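Local coordinates for stage III sporulation protein AH (Bacillus subtilis, PDB 3TUF) that forms with SpoIIQ a channel joining mother cell and forespore and takes part in forespore engulfment during sporulation, at residues Thr87-Leu92 and Tyr146-Val151; Glu131-Gln136 and Val151-Asp156; Thr139-Gln144 and Thr173-Leu178; Lys157-Val162 and Asp188-Phe193. All coordinates share one frame; numbering follows the deposited sequence.

Contact 1. Residues Thr87-Leu92 and Tyr146-Val151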
loop_
_atom_site.group_PDB
_atom_site.type_symbol
_atom_site.label_atom_id
_atom_site.label_comp_id
_atom_site.label_asym_id
_atom_site.label_seq_id
_atom_site.Cartn_x
_atom_site.Cartn_y
_atom_site.Cartn_z
ATOM N N THR B 87 12.231 5.028 -7.837
ATOM C CA THR B 87 11.737 4.761 -9.194
ATOM C C THR B 87 10.826 3.527 -9.236
ATOM O O THR B 87 9.707 3.546 -9.768
ATOM C CB THR B 87 12.855 4.647 -10.217
ATOM O OG1 THR B 87 13.716 5.788 -10.082
ATOM C CG2 THR B 87 12.269 4.635 -11.621
ATOM N N TYR B 88 11.314 2.446 -8.649
ATOM C CA TYR B 88 10.558 1.210 -8.584
ATOM C C TYR B 88 9.164 1.396 -7.925
ATOM O O TYR B 88 8.128 1.032 -8.500
ATOM C CB TYR B 88 11.405 0.165 -7.868
ATOM C CG TYR B 88 10.856 -1.238 -7.949
ATOM C CD1 TYR B 88 11.167 -2.080 -9.025
ATOM C CD2 TYR B 88 10.029 -1.735 -6.946
ATOM C CE1 TYR B 88 10.656 -3.386 -9.102
ATOM C CE2 TYR B 88 9.508 -3.039 -7.013
ATOM C CZ TYR B 88 9.825 -3.855 -8.087
ATOM O OH TYR B 88 9.306 -5.142 -8.120
ATOM N N ARG B 89 9.127 1.977 -6.730
ATOM C CA ARG B 89 7.853 2.156 -6.057
ATOM C C ARG B 89 6.882 2.913 -6.991
ATOM O O ARG B 89 5.725 2.464 -7.274
ATOM C CB ARG B 89 8.060 2.876 -4.737
ATOM C CG ARG B 89 8.651 2.013 -3.606
ATOM C CD ARG B 89 8.062 2.427 -2.263
ATOM N NE ARG B 89 8.664 1.686 -1.144
ATOM C CZ ARG B 89 9.870 1.961 -0.624
ATOM N NH1 ARG B 89 10.629 2.973 -1.075
ATOM N NH2 ARG B 89 10.317 1.233 0.375
ATOM N N LEU B 90 7.371 4.038 -7.508
ATOM C CA LEU B 90 6.594 4.764 -8.521
ATOM C C LEU B 90 6.080 3.897 -9.679
ATOM O O LEU B 90 4.842 3.879 -9.931
ATOM C CB LEU B 90 7.338 6.006 -9.008
ATOM C CG LEU B 90 7.141 7.067 -7.922
ATOM C CD1 LEU B 90 8.052 8.250 -8.103
ATOM C CD2 LEU B 90 5.655 7.490 -7.828
ATOM N N ASP B 91 7.000 3.173 -10.347
ATOM C CA ASP B 91 6.571 2.357 -11.469
ATOM C C ASP B 91 5.604 1.226 -11.048
ATOM O O ASP B 91 4.577 0.958 -11.714
ATOM C CB ASP B 91 7.777 1.851 -12.238
ATOM C CG ASP B 91 8.578 3.006 -12.900
ATOM O OD1 ASP B 91 8.061 4.176 -13.086
ATOM O OD2 ASP B 91 9.746 2.731 -13.234
ATOM N N LEU B 92 5.911 0.593 -9.913
ATOM C CA LEU B 92 5.011 -0.406 -9.359
ATOM C C LEU B 92 3.589 0.159 -9.168
ATOM O O LEU B 92 2.599 -0.427 -9.671
ATOM C CB LEU B 92 5.563 -0.976 -8.058
ATOM C CG LEU B 92 4.753 -2.137 -7.434
ATOM C CD1 LEU B 92 4.496 -3.182 -8.520
ATOM C CD2 LEU B 92 5.491 -2.744 -6.252
ATOM N N TYR B 146 16.426 -2.188 9.607
ATOM C CA TYR B 146 16.857 -1.850 8.244
ATOM C C TYR B 146 16.362 -0.468 7.906
ATOM O O TYR B 146 15.198 -0.120 8.187
ATOM C CB TYR B 146 16.455 -2.883 7.199
ATOM C CG TYR B 146 17.211 -4.198 7.352
ATOM C CD1 TYR B 146 18.525 -4.338 6.878
ATOM C CD2 TYR B 146 16.626 -5.271 7.979
ATOM C CE1 TYR B 146 19.239 -5.540 7.036
ATOM C CE2 TYR B 146 17.315 -6.467 8.151
ATOM C CZ TYR B 146 18.623 -6.610 7.678
ATOM O OH TYR B 146 19.303 -7.808 7.863
ATOM N N GLU B 147 17.265 0.327 7.338
ATOM C CA GLU B 147 16.975 1.731 6.986
ATOM C C GLU B 147 15.834 1.902 5.943
ATOM O O GLU B 147 15.013 2.825 6.026
ATOM C CB GLU B 147 18.270 2.415 6.549
ATOM C CG GLU B 147 18.122 3.784 5.925
ATOM C CD GLU B 147 18.917 3.878 4.633
ATOM O OE1 GLU B 147 18.355 4.361 3.616
ATOM O OE2 GLU B 147 20.095 3.431 4.625
ATOM N N ASP B 148 15.765 0.999 4.978
ATOM C CA ASP B 148 14.628 0.968 4.063
ATOM C C ASP B 148 14.532 -0.452 3.507
ATOM O O ASP B 148 15.522 -1.194 3.552
ATOM C CB ASP B 148 14.820 1.982 2.922
ATOM C CG ASP B 148 13.502 2.328 2.205
ATOM O OD1 ASP B 148 12.431 1.735 2.533
ATOM O OD2 ASP B 148 13.537 3.209 1.305
ATOM N N ALA B 149 13.352 -0.820 3.001
ATOM C CA ALA B 149 13.122 -2.124 2.389
ATOM C C ALA B 149 12.062 -2.045 1.318
ATOM O O ALA B 149 11.180 -1.195 1.391
ATOM C CB ALA B 149 12.677 -3.120 3.425
ATOM N N LEU B 150 12.104 -2.975 0.358
ATOM C CA LEU B 150 11.160 -2.960 -0.755
ATOM C C LEU B 150 10.759 -4.382 -1.084
ATOM O O LEU B 150 11.642 -5.260 -1.159
ATOM C CB LEU B 150 11.858 -2.310 -1.933
ATOM C CG LEU B 150 11.249 -2.392 -3.298
ATOM C CD1 LEU B 150 9.974 -1.621 -3.322
ATOM C CD2 LEU B 150 12.309 -1.804 -4.315
ATOM N N VAL B 151 9.472 -4.609 -1.291
ATOM C CA VAL B 151 8.930 -5.962 -1.293
ATOM C C VAL B 151 7.877 -6.048 -2.360
ATOM O O VAL B 151 6.871 -5.299 -2.354
ATOM C CB VAL B 151 8.181 -6.343 0.058
ATOM C CG1 VAL B 151 7.401 -7.730 -0.050
ATOM C CG2 VAL B 151 9.121 -6.368 1.284
#
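R89 and D148 meet tip to tip, the guanidinium turned only 15° from the carboxylate plane, while L150 and Y88 cross obliquely beside them. Helix 84-107 packs here against strand 149-152, an outermost strand of this chain's three-stranded mixed sheet. R89 CG stands anti to the carbonyl carbon and the chain bends at chi2, so that NH2 arrives beside D148 and A149. There NH2 forms a salt bridge with D148 OD1 at 3.1 Å, with the acceptor near the guanidinium plane; the same NH2 lies 2.8 Å from A149 O. D148 OD1 carries a second donor, A149 N at 2.8 Å, and both come from above the carboxylate plane. L150 slides past R89 in the opposite direction. Both its methyls meet the Y88 ring near CD2, L150 CD2 the closer at 3.5 Å; CD1 also lies over one face of the guanidinium. The ring is swung there with CG anti to the backbone N (chi1 -169°), and its hydroxyl goes on to N152. An alanine at D148 would remove the carboxylate and would probably loosen both R89 and the A149 backbone N-H that share OD1. NH1 of R89 also lies close to K142 NZ of the second subunit, so the D148 carboxylate is likely to offset some of the positive charge gathered where the two subunits meet.

Contact 2. Residues Glu131-Gln136 and Val151-Asp156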
loop_
_atom_site.group_PDB
_atom_site.type_symbol
_atom_site.label_atom_id
_atom_site.label_comp_id
_atom_site.label_asym_id
_atom_site.label_seq_id
_atom_site.Cartn_x
_atom_site.Cartn_y
_atom_site.Cartn_z
ATOM N N GLU B 131 -0.905 -6.296 -1.869
ATOM C CA GLU B 131 -0.593 -4.921 -1.426
ATOM C C GLU B 131 -0.340 -4.877 0.083
ATOM O O GLU B 131 0.673 -4.312 0.535
ATOM C CB GLU B 131 -1.720 -3.890 -1.755
ATOM C CG GLU B 131 -2.126 -3.617 -3.252
ATOM C CD GLU B 131 -1.113 -2.724 -4.023
ATOM O OE1 GLU B 131 -0.086 -2.313 -3.401
ATOM O OE2 GLU B 131 -1.354 -2.432 -5.248
ATOM N N GLY B 132 -1.275 -5.461 0.848
ATOM C CA GLY B 132 -1.188 -5.462 2.317
ATOM C C GLY B 132 0.049 -6.195 2.835
ATOM O O GLY B 132 0.747 -5.712 3.772
ATOM N N THR B 133 0.310 -7.361 2.213
ATOM C CA THR B 133 1.466 -8.183 2.518
ATOM C C THR B 133 2.762 -7.417 2.324
ATOM O O THR B 133 3.624 -7.423 3.202
ATOM C CB THR B 133 1.493 -9.388 1.622
ATOM O OG1 THR B 133 0.447 -10.287 2.031
ATOM C CG2 THR B 133 2.912 -10.107 1.659
ATOM N N GLU B 134 2.905 -6.743 1.193
ATOM C CA GLU B 134 4.119 -5.984 0.969
ATOM C C GLU B 134 4.361 -4.832 1.949
ATOM O O GLU B 134 5.494 -4.678 2.438
ATOM C CB GLU B 134 4.074 -5.409 -0.411
ATOM C CG GLU B 134 3.625 -6.406 -1.403
ATOM C CD GLU B 134 3.697 -5.839 -2.784
ATOM O OE1 GLU B 134 3.720 -4.587 -2.885
ATOM O OE2 GLU B 134 3.755 -6.635 -3.749
ATOM N N LYS B 135 3.318 -4.009 2.197
ATOM C CA LYS B 135 3.390 -2.893 3.159
ATOM C C LYS B 135 3.762 -3.477 4.545
ATOM O O LYS B 135 4.730 -3.024 5.215
ATOM C CB LYS B 135 2.062 -2.055 3.226
ATOM C CG LYS B 135 1.634 -1.300 1.888
ATOM C CD LYS B 135 0.200 -0.574 1.889
ATOM C CE LYS B 135 0.180 0.696 2.768
ATOM N NZ LYS B 135 -0.948 1.755 2.593
ATOM N N GLN B 136 3.042 -4.496 4.990
ATOM C CA GLN B 136 3.368 -4.987 6.334
ATOM C C GLN B 136 4.826 -5.563 6.437
ATOM O O GLN B 136 5.601 -5.325 7.448
ATOM C CB GLN B 136 2.328 -6.000 6.798
ATOM C CG GLN B 136 2.310 -6.215 8.295
ATOM C CD GLN B 136 1.871 -7.613 8.629
ATOM O OE1 GLN B 136 2.570 -8.609 8.340
ATOM N NE2 GLN B 136 0.692 -7.711 9.218
ATOM N N VAL B 151 9.472 -4.609 -1.291
ATOM C CA VAL B 151 8.930 -5.962 -1.293
ATOM C C VAL B 151 7.877 -6.048 -2.360
ATOM O O VAL B 151 6.871 -5.299 -2.354
ATOM C CB VAL B 151 8.181 -6.343 0.058
ATOM C CG1 VAL B 151 7.401 -7.730 -0.050
ATOM C CG2 VAL B 151 9.121 -6.368 1.284
ATOM N N ASN B 152 8.057 -7.002 -3.256
ATOM C CA ASN B 152 7.079 -7.223 -4.299
ATOM C C ASN B 152 6.675 -8.661 -4.172
ATOM O O ASN B 152 7.507 -9.576 -4.328
ATOM C CB ASN B 152 7.641 -6.850 -5.704
ATOM C CG ASN B 152 6.682 -7.230 -6.862
ATOM O OD1 ASN B 152 5.867 -8.154 -6.789
ATOM N ND2 ASN B 152 6.811 -6.514 -7.956
ATOM N N ALA B 153 5.401 -8.850 -3.871
ATOM C CA ALA B 153 4.896 -10.148 -3.476
ATOM C C ALA B 153 3.938 -10.639 -4.524
ATOM O O ALA B 153 3.114 -11.531 -4.285
ATOM C CB ALA B 153 4.189 -10.032 -2.137
ATOM N N GLU B 154 4.037 -10.059 -5.706
ATOM C CA GLU B 154 2.973 -10.271 -6.675
ATOM C C GLU B 154 2.942 -11.615 -7.413
ATOM O O GLU B 154 1.851 -12.133 -7.687
ATOM C CB GLU B 154 2.911 -9.144 -7.670
ATOM C CG GLU B 154 1.606 -9.117 -8.358
ATOM C CD GLU B 154 1.482 -7.895 -9.236
ATOM O OE1 GLU B 154 2.536 -7.208 -9.497
ATOM O OE2 GLU B 154 0.324 -7.632 -9.658
ATOM N N GLY B 155 4.085 -12.174 -7.754
ATOM C CA GLY B 155 4.046 -13.323 -8.645
ATOM C C GLY B 155 4.301 -14.678 -8.005
ATOM O O GLY B 155 3.766 -14.996 -6.950
ATOM N N ASP B 156 5.125 -15.473 -8.685
ATOM C CA ASP B 156 5.540 -16.776 -8.215
ATOM C C ASP B 156 6.645 -16.658 -7.178
ATOM O O ASP B 156 6.855 -17.569 -6.393
ATOM C CB ASP B 156 6.067 -17.592 -9.388
ATOM C CG ASP B 156 4.956 -18.277 -10.193
ATOM O OD1 ASP B 156 3.792 -18.314 -9.706
ATOM O OD2 ASP B 156 5.267 -18.795 -11.305
#
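E134 leaves helix 114-143 with CG anti to the carbonyl carbon (chi1 -45°) and then runs extended (chi2 -175°), which lays its carboxylate along the backbone of residues 151-153. OE2 accepts A153 N at 2.8 Å in an almost straight bond of 171°, the donor lying above the carboxylate plane. The methylene part is used as well: E134 CG packs on A153 CB at 3.7 Å, and T133 CG2 touches the same methyl at 4.0 Å. V151 CG1, anti to the backbone N, lies 3.9 Å from E134 CA, where the helix and strand backbones come closest. Helix 114-143 and the strand it leads into are the first two elements of the alpha-beta-beta-alpha-beta fold of ring-building motifs, and this contact ties the helix to the far end of strand 149-152, where the chain turns. An Asx turn shapes that exit, N152 OD1 taking E154 N at 2.9 Å nearly along its C=O axis. OE2 of E134 also pairs with R96 of helix 84-107, an arginine that E131 and E154 share. A glutamine at E134 would probably weaken the hold on R96 and could disturb the grip on A153 N, since the full charge would be gone. OE1 of E134 sits 3.3 Å from V151 O, two acceptors side by side, and K135 of the second subunit is a long, weak ion partner of OE1.

Contact 3. Residues Thr139-Gln144 and Thr173-Leu178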
loop_
_atom_site.group_PDB
_atom_site.type_symbol
_atom_site.label_atom_id
_atom_site.label_comp_id
_atom_site.label_asym_id
_atom_site.label_seq_id
_atom_site.Cartn_x
_atom_site.Cartn_y
_atom_site.Cartn_z
ATOM N N THR B 139 7.261 -2.701 6.590
ATOM C CA THR B 139 7.238 -2.150 7.945
ATOM C C THR B 139 8.003 -3.048 8.946
ATOM O O THR B 139 8.865 -2.536 9.698
ATOM C CB THR B 139 5.814 -1.912 8.487
ATOM O OG1 THR B 139 5.032 -1.091 7.590
ATOM C CG2 THR B 139 5.927 -1.193 9.803
ATOM N N LEU B 140 7.709 -4.358 8.951
ATOM C CA LEU B 140 8.397 -5.275 9.878
ATOM C C LEU B 140 9.918 -5.218 9.735
ATOM O O LEU B 140 10.628 -5.055 10.754
ATOM C CB LEU B 140 7.911 -6.697 9.711
ATOM C CG LEU B 140 6.434 -6.859 10.164
ATOM C CD1 LEU B 140 5.698 -8.129 9.604
ATOM C CD2 LEU B 140 6.285 -6.779 11.689
ATOM N N ILE B 141 10.417 -5.289 8.497
ATOM C CA ILE B 141 11.857 -5.340 8.248
ATOM C C ILE B 141 12.492 -4.106 8.797
ATOM O O ILE B 141 13.579 -4.150 9.392
ATOM C CB ILE B 141 12.167 -5.205 6.745
ATOM C CG1 ILE B 141 11.163 -6.026 5.899
ATOM C CG2 ILE B 141 13.711 -5.380 6.419
ATOM C CD1 ILE B 141 11.523 -7.377 5.618
ATOM N N LYS B 142 11.813 -2.986 8.540
ATOM C CA LYS B 142 12.345 -1.696 8.906
ATOM C C LYS B 142 12.519 -1.732 10.405
ATOM O O LYS B 142 13.595 -1.341 10.923
ATOM C CB LYS B 142 11.427 -0.548 8.467
ATOM C CG LYS B 142 11.594 -0.183 6.958
ATOM C CD LYS B 142 10.801 1.122 6.437
ATOM C CE LYS B 142 9.272 1.100 6.792
ATOM N NZ LYS B 142 8.342 1.864 5.928
ATOM N N THR B 143 11.498 -2.271 11.103
ATOM C CA THR B 143 11.594 -2.392 12.580
ATOM C C THR B 143 12.776 -3.264 12.971
ATOM O O THR B 143 13.220 -3.201 14.123
ATOM C CB THR B 143 10.373 -3.012 13.348
ATOM O OG1 THR B 143 10.529 -4.439 13.421
ATOM C CG2 THR B 143 9.038 -2.658 12.759
ATOM N N GLN B 144 13.277 -4.104 12.064
ATOM C CA GLN B 144 14.422 -4.895 12.492
ATOM C C GLN B 144 15.754 -4.197 12.293
ATOM O O GLN B 144 16.790 -4.837 12.277
ATOM C CB GLN B 144 14.404 -6.323 11.903
ATOM C CG GLN B 144 13.131 -7.079 12.320
ATOM C CD GLN B 144 13.026 -7.230 13.834
ATOM O OE1 GLN B 144 12.055 -6.791 14.470
ATOM N NE2 GLN B 144 13.999 -7.830 14.410
ATOM N N THR B 173 18.111 -14.869 6.611
ATOM C CA THR B 173 17.191 -15.842 7.161
ATOM C C THR B 173 16.252 -15.132 8.201
ATOM O O THR B 173 15.014 -15.419 8.315
ATOM C CB THR B 173 17.999 -17.024 7.642
ATOM O OG1 THR B 173 17.158 -18.184 7.677
ATOM C CG2 THR B 173 18.624 -16.736 8.995
ATOM N N ALA B 174 16.796 -14.164 8.922
ATOM C CA ALA B 174 15.928 -13.384 9.822
ATOM C C ALA B 174 14.875 -12.585 9.003
ATOM O O ALA B 174 13.715 -12.470 9.420
ATOM C CB ALA B 174 16.750 -12.485 10.726
ATOM N N ILE B 175 15.246 -12.091 7.827
ATOM C CA ILE B 175 14.232 -11.483 6.970
ATOM C C ILE B 175 13.218 -12.490 6.448
ATOM O O ILE B 175 12.021 -12.282 6.527
ATOM C CB ILE B 175 14.879 -10.743 5.864
ATOM C CG1 ILE B 175 15.570 -9.506 6.481
ATOM C CG2 ILE B 175 13.833 -10.417 4.691
ATOM C CD1 ILE B 175 16.299 -8.659 5.434
ATOM N N ILE B 176 13.685 -13.620 5.942
ATOM C CA ILE B 176 12.763 -14.638 5.417
ATOM C C ILE B 176 11.848 -15.141 6.516
ATOM O O ILE B 176 10.712 -15.553 6.269
ATOM C CB ILE B 176 13.507 -15.809 4.723
ATOM C CG1 ILE B 176 14.136 -15.332 3.439
ATOM C CG2 ILE B 176 12.536 -16.970 4.412
ATOM C CD1 ILE B 176 15.199 -16.361 2.916
ATOM N N ASP B 177 12.326 -15.073 7.752
ATOM C CA ASP B 177 11.424 -15.482 8.877
ATOM C C ASP B 177 10.152 -14.618 9.009
ATOM O O ASP B 177 9.080 -15.152 9.379
ATOM C CB ASP B 177 12.193 -15.672 10.184
ATOM C CG ASP B 177 13.121 -16.892 10.119
ATOM O OD1 ASP B 177 12.899 -17.771 9.188
ATOM O OD2 ASP B 177 14.059 -16.952 10.974
ATOM N N LEU B 178 10.256 -13.325 8.614
ATOM C CA LEU B 178 9.068 -12.411 8.620
ATOM C C LEU B 178 7.949 -12.814 7.631
ATOM O O LEU B 178 6.800 -12.378 7.776
ATOM C CB LEU B 178 9.472 -10.971 8.472
ATOM C CG LEU B 178 10.636 -10.628 9.385
ATOM C CD1 LEU B 178 11.216 -9.242 8.976
ATOM C CD2 LEU B 178 10.247 -10.656 10.844
#
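Residues 139-144 and 173-178 come together with I141 CA 6.7 Å from I175 CA and L140 CA 7.3 Å from L178 CA. They lie at the C-terminal parts of helices 114-143 and 169-177, the two helices of an alpha-beta-beta-alpha-beta fold, that of ring-building motifs, and I141 and I175 both pack on V162 of the sheet. The meeting is wholly apolar and rests on methyl tips. I141 has CG1 anti to its carbonyl carbon (chi1 -41°), and the second torsion (chi2 -90°) then turns CD1 toward I175 and L178. That CD1 touches I175 CG2 at 3.9 Å, the two side chains crossing at about a right angle, I175 presenting the branch that is anti to its backbone N. L178 supplies the larger share from the opposite segment. Its CG is anti to the carbonyl carbon (chi1 -46°), and CD1 meets I141 CD1 at 3.9 Å while staying within 4.0 Å of I141 CA. The same methyl lies 4.2 Å from L140 CB, with the CG of Q144 slightly farther off, so a single branch of L178 lies against L140, I141 and Q144. Beyond the contact, I176 and D177 turn to the chain of Stage II sporulation protein Q, where D177 forms a salt bridge with K67. Within residues 139-144, the T143 hydroxyl gives its hydrogen to L140 O at 2.7 Å, lying in the carbonyl plane on a lone pair.

Contact 4. Residues Lys157-Val162 and Asp188-Phe193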
loop_
_atom_site.group_PDB
_atom_site.type_symbol
_atom_site.label_atom_id
_atom_site.label_comp_id
_atom_site.label_asym_id
_atom_site.label_seq_id
_atom_site.Cartn_x
_atom_site.Cartn_y
_atom_site.Cartn_z
ATOM N N LYS B 157 7.371 -15.554 -7.195
ATOM C CA LYS B 157 8.458 -15.385 -6.304
ATOM C C LYS B 157 8.074 -14.145 -5.554
ATOM O O LYS B 157 7.250 -13.353 -6.058
ATOM C CB LYS B 157 9.682 -15.096 -7.125
ATOM C CG LYS B 157 10.952 -15.512 -6.441
ATOM C CD LYS B 157 12.096 -14.556 -6.714
ATOM C CE LYS B 157 12.709 -14.816 -8.065
ATOM N NZ LYS B 157 14.106 -14.272 -8.091
ATOM N N ILE B 158 8.634 -13.989 -4.351
ATOM C CA ILE B 158 8.554 -12.751 -3.590
ATOM C C ILE B 158 9.942 -12.086 -3.582
ATOM O O ILE B 158 10.924 -12.667 -3.097
ATOM C CB ILE B 158 8.225 -13.038 -2.115
ATOM C CG1 ILE B 158 7.045 -14.019 -1.934
ATOM C CG2 ILE B 158 8.031 -11.775 -1.375
ATOM C CD1 ILE B 158 5.761 -13.750 -2.777
ATOM N N ASN B 159 10.041 -10.864 -4.068
ATOM C CA ASN B 159 11.326 -10.183 -4.112
ATOM C C ASN B 159 11.392 -9.156 -3.080
ATOM O O ASN B 159 10.430 -8.371 -2.926
ATOM C CB ASN B 159 11.541 -9.505 -5.456
ATOM C CG ASN B 159 11.930 -10.482 -6.461
ATOM O OD1 ASN B 159 11.084 -10.951 -7.271
ATOM N ND2 ASN B 159 13.207 -10.912 -6.387
ATOM N N ILE B 160 12.512 -9.128 -2.375
ATOM C CA ILE B 160 12.606 -8.259 -1.237
ATOM C C ILE B 160 13.950 -7.686 -1.343
ATOM O O ILE B 160 14.954 -8.418 -1.457
ATOM C CB ILE B 160 12.620 -9.051 0.047
ATOM C CG1 ILE B 160 11.308 -9.841 0.182
ATOM C CG2 ILE B 160 12.981 -8.127 1.327
ATOM C CD1 ILE B 160 11.317 -10.736 1.432
ATOM N N THR B 161 13.996 -6.362 -1.304
ATOM C CA THR B 161 15.280 -5.706 -1.425
ATOM C C THR B 161 15.415 -4.831 -0.224
ATOM O O THR B 161 14.459 -4.114 0.177
ATOM C CB THR B 161 15.427 -4.907 -2.748
ATOM O OG1 THR B 161 14.875 -5.688 -3.819
ATOM C CG2 THR B 161 16.926 -4.576 -3.035
ATOM N N VAL B 162 16.597 -4.918 0.366
ATOM C CA VAL B 162 16.851 -4.294 1.633
ATOM C C VAL B 162 18.107 -3.429 1.446
ATOM O O VAL B 162 19.076 -3.843 0.789
ATOM C CB VAL B 162 16.926 -5.419 2.699
ATOM C CG1 VAL B 162 17.943 -5.142 3.770
ATOM C CG2 VAL B 162 15.531 -5.656 3.271
ATOM N N ASP B 188 8.725 -19.042 -4.049
ATOM C CA ASP B 188 10.139 -18.859 -3.724
ATOM C C ASP B 188 10.166 -17.468 -3.108
ATOM O O ASP B 188 9.183 -16.719 -3.226
ATOM C CB ASP B 188 11.080 -19.054 -4.969
ATOM C CG ASP B 188 12.608 -18.966 -4.603
ATOM O OD1 ASP B 188 13.008 -19.128 -3.403
ATOM O OD2 ASP B 188 13.434 -18.705 -5.524
ATOM N N VAL B 189 11.260 -17.154 -2.431
ATOM C CA VAL B 189 11.425 -15.908 -1.754
ATOM C C VAL B 189 12.875 -15.509 -1.983
ATOM O O VAL B 189 13.783 -16.274 -1.712
ATOM C CB VAL B 189 11.214 -16.119 -0.228
ATOM C CG1 VAL B 189 11.653 -14.898 0.543
ATOM C CG2 VAL B 189 9.758 -16.464 0.141
ATOM N N ALA B 190 13.121 -14.301 -2.468
ATOM C CA ALA B 190 14.494 -13.895 -2.669
ATOM C C ALA B 190 14.751 -12.600 -1.923
ATOM O O ALA B 190 13.834 -11.772 -1.778
ATOM C CB ALA B 190 14.763 -13.750 -4.176
ATOM N N VAL B 191 15.956 -12.418 -1.408
ATOM C CA VAL B 191 16.236 -11.253 -0.603
ATOM C C VAL B 191 17.540 -10.731 -1.062
ATOM O O VAL B 191 18.556 -11.443 -0.953
ATOM C CB VAL B 191 16.452 -11.652 0.830
ATOM C CG1 VAL B 191 16.790 -10.428 1.717
ATOM C CG2 VAL B 191 15.214 -12.335 1.299
ATOM N N THR B 192 17.542 -9.493 -1.561
ATOM C CA THR B 192 18.765 -8.866 -2.054
ATOM C C THR B 192 19.152 -7.736 -1.141
ATOM O O THR B 192 18.291 -6.976 -0.734
ATOM C CB THR B 192 18.471 -8.255 -3.406
ATOM O OG1 THR B 192 17.832 -9.253 -4.217
ATOM C CG2 THR B 192 19.742 -7.741 -4.077
ATOM N N PHE B 193 20.444 -7.618 -0.841
ATOM C CA PHE B 193 20.983 -6.536 0.000
ATOM C C PHE B 193 21.767 -5.541 -0.849
ATOM O O PHE B 193 22.842 -5.863 -1.351
ATOM C CB PHE B 193 21.913 -7.093 1.079
ATOM C CG PHE B 193 21.239 -8.063 2.025
ATOM C CD1 PHE B 193 20.781 -9.312 1.578
ATOM C CD2 PHE B 193 21.058 -7.741 3.336
ATOM C CE1 PHE B 193 20.121 -10.213 2.447
ATOM C CE2 PHE B 193 20.416 -8.630 4.194
ATOM C CZ PHE B 193 19.955 -9.870 3.745
HETATM O O HOH W 1 15.034 -16.927 -7.587
HETATM O O HOH W 2 15.361 -10.118 -4.387
#
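The buried face of this parallel pair is hydrocarbon throughout, whereas the other face, apart from the A190 methyl, is lined by K157, N159, T161, D188 and T192 and holds two waters. The backbones are laced by five hydrogen bonds running alternately from one strand to the other. A190 N gives the straightest, to I158 O at 2.8 Å and 176°; T192 N to I160 O is similar, both lying nearly along the C=O axis. I160 N to A190 O is weak at 127°, and CA-H contacts such as V191 CA to I160 O at 3.2 Å support the ladder. On the packed face I160, with CG1 anti to its carbonyl carbon, sends CD1 to V191 CG2 at 4.2 Å and also reaches V189. V162 and F193 lie side by side, CG1 meeting the ring obliquely at CD2. Helix 169-177 packs over this face through I175 and I176. On the other side K157 bends at chi2 and chi3, resting its CD on A190 CB at 3.8 Å. Its NZ reaches D188 only through a water, 2.9 Å from NZ, which donates to OD2. A second water accepts from N159 ND2 at 3.0 Å and lies 2.6 Å from T192 OG1. D188 and T192 have further partners in the chain of Stage II sporulation protein Q, S79 and T77, and residues 190-192 pair antiparallel with a strand of that chain. Two parallel neighbours joined through helices form a beta-alpha-beta crossover, here within a ring-building fold whose edge strand continues the sheet into the partner protein.

Contacts 1 and 2 share V151 and lie about 11 Å apart between centres, fixing strand 149-152 to two successive helices; a probable hydrogen bond between Y88 OH and N152 ND2, 2.9 Å, joins them. Strand 149-152 of contacts 1 and 2 is the antiparallel neighbour of strand 157-163 of contact 4, through probable hydrogen bonds L150 O to T161 N at 2.6 Å and N152 N to N159 O at 2.8 Å. Contact 3 lies about 11 Å from contact 4 between centres and meets it through I141 CG2 and V162 CG2, 3.6 Å apart; Y146 of contact 1 also packs on I141 and I175. Contacts 1, 2 and 3 touch the second subunit, whereas contacts 3 and 4 meet the SpoIIQ chain.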